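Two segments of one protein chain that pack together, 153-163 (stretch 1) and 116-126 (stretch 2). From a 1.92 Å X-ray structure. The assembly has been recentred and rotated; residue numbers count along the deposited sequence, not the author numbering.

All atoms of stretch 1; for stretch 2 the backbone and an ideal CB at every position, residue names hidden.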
# COMPACT_ATOMS: atom_id res chain seq x y z
N LYS B 153 -20.21 6.44 -21.64
CA LYS B 153 -19.82 6.09 -20.27
C LYS B 153 -19.47 4.61 -20.22
O LYS B 153 -18.43 4.21 -19.71
CB LYS B 153 -20.93 6.40 -19.27
CG LYS B 153 -21.23 7.89 -19.08
CD LYS B 153 -22.47 8.08 -18.20
CE LYS B 153 -22.70 9.56 -17.86
NZ LYS B 153 -21.57 10.15 -17.08
N PHE B 154 -20.34 3.78 -20.78
CA PHE B 154 -20.09 2.35 -20.80
C PHE B 154 -18.95 2.00 -21.75
O PHE B 154 -18.22 1.06 -21.50
CB PHE B 154 -21.35 1.60 -21.21
CG PHE B 154 -22.47 1.73 -20.23
CD1 PHE B 154 -22.39 1.12 -18.99
CD2 PHE B 154 -23.61 2.45 -20.55
CE1 PHE B 154 -23.43 1.24 -18.07
CE2 PHE B 154 -24.65 2.57 -19.64
CZ PHE B 154 -24.56 1.96 -18.40
N LEU B 155 -18.83 2.73 -22.85
CA LEU B 155 -17.77 2.43 -23.81
C LEU B 155 -16.41 2.74 -23.21
O LEU B 155 -15.42 2.07 -23.49
CB LEU B 155 -17.98 3.20 -25.12
CG LEU B 155 -17.02 2.80 -26.25
CD1 LEU B 155 -17.35 1.39 -26.79
CD2 LEU B 155 -17.05 3.82 -27.39
N GLY B 156 -16.36 3.77 -22.36
CA GLY B 156 -15.12 4.13 -21.68
C GLY B 156 -14.65 3.06 -20.72
O GLY B 156 -13.44 2.84 -20.54
N ALA B 157 -15.61 2.40 -20.08
CA ALA B 157 -15.27 1.28 -19.21
C ALA B 157 -14.87 0.10 -20.09
O ALA B 157 -13.91 -0.61 -19.78
CB ALA B 157 -16.44 0.92 -18.35
N TYR B 158 -15.61 -0.12 -21.18
CA TYR B 158 -15.28 -1.20 -22.11
C TYR B 158 -13.83 -1.17 -22.56
O TYR B 158 -13.11 -2.17 -22.43
CB TYR B 158 -16.21 -1.16 -23.33
CG TYR B 158 -15.78 -2.05 -24.48
CD1 TYR B 158 -16.04 -3.42 -24.46
CD2 TYR B 158 -15.12 -1.53 -25.58
CE1 TYR B 158 -15.66 -4.23 -25.52
CE2 TYR B 158 -14.74 -2.33 -26.63
CZ TYR B 158 -15.02 -3.68 -26.60
OH TYR B 158 -14.63 -4.48 -27.65
N VAL B 159 -13.38 -0.03 -23.08
CA VAL B 159 -12.02 0.04 -23.60
C VAL B 159 -10.98 -0.17 -22.49
O VAL B 159 -9.92 -0.73 -22.74
CB VAL B 159 -11.73 1.34 -24.39
CG1 VAL B 159 -12.59 1.38 -25.65
CG2 VAL B 159 -11.96 2.58 -23.53
N GLU B 160 -11.29 0.27 -21.28
CA GLU B 160 -10.35 0.09 -20.17
C GLU B 160 -10.23 -1.38 -19.80
O GLU B 160 -9.12 -1.90 -19.63
CB GLU B 160 -10.76 0.92 -18.94
CG GLU B 160 -9.79 0.73 -17.77
CD GLU B 160 -10.15 1.56 -16.54
OE1 GLU B 160 -11.26 2.16 -16.51
OE2 GLU B 160 -9.33 1.59 -15.59
N PHE B 161 -11.37 -2.06 -19.67
CA PHE B 161 -11.36 -3.49 -19.39
C PHE B 161 -10.73 -4.29 -20.54
O PHE B 161 -10.10 -5.32 -20.30
CB PHE B 161 -12.78 -4.01 -19.07
CG PHE B 161 -13.21 -3.73 -17.66
CD1 PHE B 161 -12.72 -4.50 -16.61
CD2 PHE B 161 -14.09 -2.69 -17.37
CE1 PHE B 161 -13.11 -4.25 -15.29
CE2 PHE B 161 -14.49 -2.43 -16.05
CZ PHE B 161 -14.00 -3.22 -15.01
N LYS B 162 -10.87 -3.81 -21.78
CA LYS B 162 -10.17 -4.45 -22.91
C LYS B 162 -8.65 -4.26 -22.84
O LYS B 162 -7.88 -5.13 -23.26
CB LYS B 162 -10.71 -3.96 -24.27
CG LYS B 162 -12.12 -4.45 -24.60
CD LYS B 162 -12.12 -5.89 -25.11
CE LYS B 162 -11.49 -5.97 -26.49
NZ LYS B 162 -11.02 -7.34 -26.83
N ARG B 163 -8.20 -3.11 -22.34
CA ARG B 163 -6.77 -2.93 -22.14
C ARG B 163 -6.27 -3.97 -21.14
O ARG B 163 -5.19 -4.54 -21.31
CB ARG B 163 -6.44 -1.50 -21.67
CG ARG B 163 -6.58 -0.44 -22.77
CD ARG B 163 -6.02 0.92 -22.33
NE ARG B 163 -6.81 1.61 -21.30
CZ ARG B 163 -7.86 2.38 -21.56
NH1 ARG B 163 -8.29 2.52 -22.82
NH2 ARG B 163 -8.50 3.00 -20.58
N UNK B 116 -14.26 -14.63 -17.76
CA UNK B 116 -15.18 -13.70 -17.10
C UNK B 116 -14.88 -12.23 -17.40
O UNK B 116 -15.80 -11.42 -17.48
CB UNK B 116 -15.14 -13.92 -15.59
N UNK B 117 -13.61 -11.88 -17.57
CA UNK B 117 -13.26 -10.52 -17.95
C UNK B 117 -13.76 -10.20 -19.37
O UNK B 117 -14.30 -9.12 -19.62
CB UNK B 117 -11.75 -10.32 -17.86
N UNK B 118 -13.59 -11.14 -20.29
CA UNK B 118 -14.08 -10.92 -21.65
C UNK B 118 -15.61 -10.82 -21.67
O UNK B 118 -16.19 -10.04 -22.43
CB UNK B 118 -13.61 -12.05 -22.57
N UNK B 119 -16.28 -11.61 -20.83
CA UNK B 119 -17.73 -11.56 -20.77
C UNK B 119 -18.21 -10.20 -20.23
O UNK B 119 -19.24 -9.69 -20.65
CB UNK B 119 -18.26 -12.70 -19.90
N UNK B 120 -17.46 -9.64 -19.28
CA UNK B 120 -17.81 -8.32 -18.75
C UNK B 120 -17.61 -7.26 -19.83
O UNK B 120 -18.42 -6.33 -19.96
CB UNK B 120 -16.97 -7.99 -17.51
N UNK B 121 -16.54 -7.39 -20.61
CA UNK B 121 -16.32 -6.52 -21.77
C UNK B 121 -17.51 -6.59 -22.72
O UNK B 121 -18.05 -5.56 -23.12
CB UNK B 121 -15.03 -6.91 -22.50
N UNK B 122 -17.92 -7.81 -23.05
CA UNK B 122 -19.08 -8.00 -23.92
C UNK B 122 -20.33 -7.30 -23.40
O UNK B 122 -21.04 -6.64 -24.16
CB UNK B 122 -19.36 -9.49 -24.09
N UNK B 123 -20.61 -7.45 -22.11
CA UNK B 123 -21.81 -6.85 -21.52
C UNK B 123 -21.75 -5.31 -21.50
O UNK B 123 -22.77 -4.64 -21.70
CB UNK B 123 -22.00 -7.38 -20.10
N UNK B 124 -20.56 -4.77 -21.25
CA UNK B 124 -20.36 -3.32 -21.27
C UNK B 124 -20.59 -2.72 -22.66
O UNK B 124 -21.23 -1.67 -22.79
CB UNK B 124 -18.95 -2.98 -20.79
N UNK B 125 -20.08 -3.38 -23.70
CA UNK B 125 -20.30 -2.92 -25.08
C UNK B 125 -21.77 -3.04 -25.47
O UNK B 125 -22.33 -2.19 -26.18
CB UNK B 125 -19.44 -3.72 -26.06
N UNK B 126 -22.41 -4.11 -25.01
CA UNK B 126 -23.84 -4.29 -25.24
C UNK B 126 -24.60 -3.12 -24.64
O UNK B 126 -25.49 -2.56 -25.27
CB UNK B 126 -24.33 -5.61 -24.65

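The two helices run nearly antiparallel, with axes 8.3 Å apart at closest approach and N-to-C directions 158° apart, so the start of stretch 2 lies beside the end of stretch 1. All of 116-126 has helical backbone angles, which disfavour proline and glycine without selecting among the rest.

Position 116 is out of reach of stretch 1, which therefore sets no preference; it is Asp116. At 117 CA-to-CB points sideways and the ideal CB has nothing within 5.5 Å, but the ring of Phe161 lies within range of a longer apolar chain. Leucine, isoleucine or methionine would suit. It is Leu117, whose CD1 comes 3.5 Å from Phe161 CD1.

Position 118 also points sideways, into open space, and the ammonium of Lys162 invites an acidic or polar chain long enough to approach it. Glu118 meets it through water: the water donates to Glu118 OE2 at 2.4 Å and accepts from Lys162 NZ at 3.0 Å. Position 119 is out of reach and is filled by Ala119.

At 120 CA-to-CB points toward stretch 1, yet the ideal CB touches nothing, leaving room for a medium or large apolar chain to reach Phe161. Leu120 places CD2 over one face of that ring, 3.8 Å from the ring centroid of Phe161, in a CH-pi contact.

Position 121 is tighter. Its CA lies 5.4 Å from the CA of Tyr158, and the ideal CB is 4.0 Å from Lys162 CD and 4.1 Å from Tyr158 CE1. A small residue, such as alanine, serine or cysteine, fits easily. Cys121 directs SG to 3.6 Å from Phe161 CB, while its carbonyl O sits at the edge of the tyrosine ring, 3.2 Å from Tyr158 CD1.

Positions 122 and 123 point away, where many polar or small residues are possible; they are Asp122 and Ser123.

Position 124 points toward stretch 1, its ideal CB 4.2 Å from both Tyr158 CB and Phe154 O. The hollow among Phe154, Ala157, Tyr158 and Phe161 offers apolar surface, favouring leucine or methionine. Leu124 is the knob in this hole, with CD1 3.6 Å from Phe161 CD2 and 4.0 Å from Ala157 CB.

At 125 the ideal CB lies 3.8 Å from Tyr158 CD1, and Leu155 offers a second apolar surface, so an aliphatic chain is apt. Leu125 lays CB over one face of the Tyr158 ring and brings CD1 3.8 Å from Leu155 CD1.

Position 126 is out of reach; Thr126 OG1 donates to Asp122 O at 3.1 Å.

Stretch 2 (116-126) DLEALCDSLLT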
# COMPACT_ATOMS: atom_id res chain seq x y z
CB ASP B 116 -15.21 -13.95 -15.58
CG ASP B 116 -15.89 -15.26 -15.23
OD1 ASP B 116 -16.85 -15.65 -15.93
OD2 ASP B 116 -15.47 -15.92 -14.26
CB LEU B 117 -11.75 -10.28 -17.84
CG LEU B 117 -11.18 -8.93 -18.31
CD1 LEU B 117 -11.81 -7.77 -17.56
CD2 LEU B 117 -9.67 -8.91 -18.15
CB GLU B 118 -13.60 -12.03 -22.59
CG GLU B 118 -13.93 -11.77 -24.06
CD GLU B 118 -13.00 -12.52 -25.01
OE1 GLU B 118 -12.65 -13.68 -24.69
OE2 GLU B 118 -12.63 -11.95 -26.06
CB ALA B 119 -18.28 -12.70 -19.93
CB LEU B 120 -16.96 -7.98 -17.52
CG LEU B 120 -17.12 -6.53 -17.05
CD1 LEU B 120 -18.57 -6.23 -16.69
CD2 LEU B 120 -16.20 -6.22 -15.87
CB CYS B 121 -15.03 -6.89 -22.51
SG CYS B 121 -13.54 -6.46 -21.59
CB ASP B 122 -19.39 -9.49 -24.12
CG ASP B 122 -18.26 -10.24 -24.80
OD1 ASP B 122 -17.42 -9.59 -25.46
OD2 ASP B 122 -18.24 -11.48 -24.69
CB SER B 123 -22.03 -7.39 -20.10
OG SER B 123 -22.60 -8.68 -20.15
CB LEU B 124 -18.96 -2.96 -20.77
CG LEU B 124 -18.78 -3.07 -19.25
CD1 LEU B 124 -17.32 -2.92 -18.90
CD2 LEU B 124 -19.60 -1.98 -18.57
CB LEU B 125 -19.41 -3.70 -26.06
CG LEU B 125 -19.46 -3.27 -27.53
CD1 LEU B 125 -19.22 -1.78 -27.64
CD2 LEU B 125 -18.46 -4.03 -28.37
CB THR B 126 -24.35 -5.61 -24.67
OG1 THR B 126 -23.83 -6.69 -25.47
CG2 THR B 126 -25.87 -5.65 -24.70
O HOH W 1 -13.04 -9.59 -26.45
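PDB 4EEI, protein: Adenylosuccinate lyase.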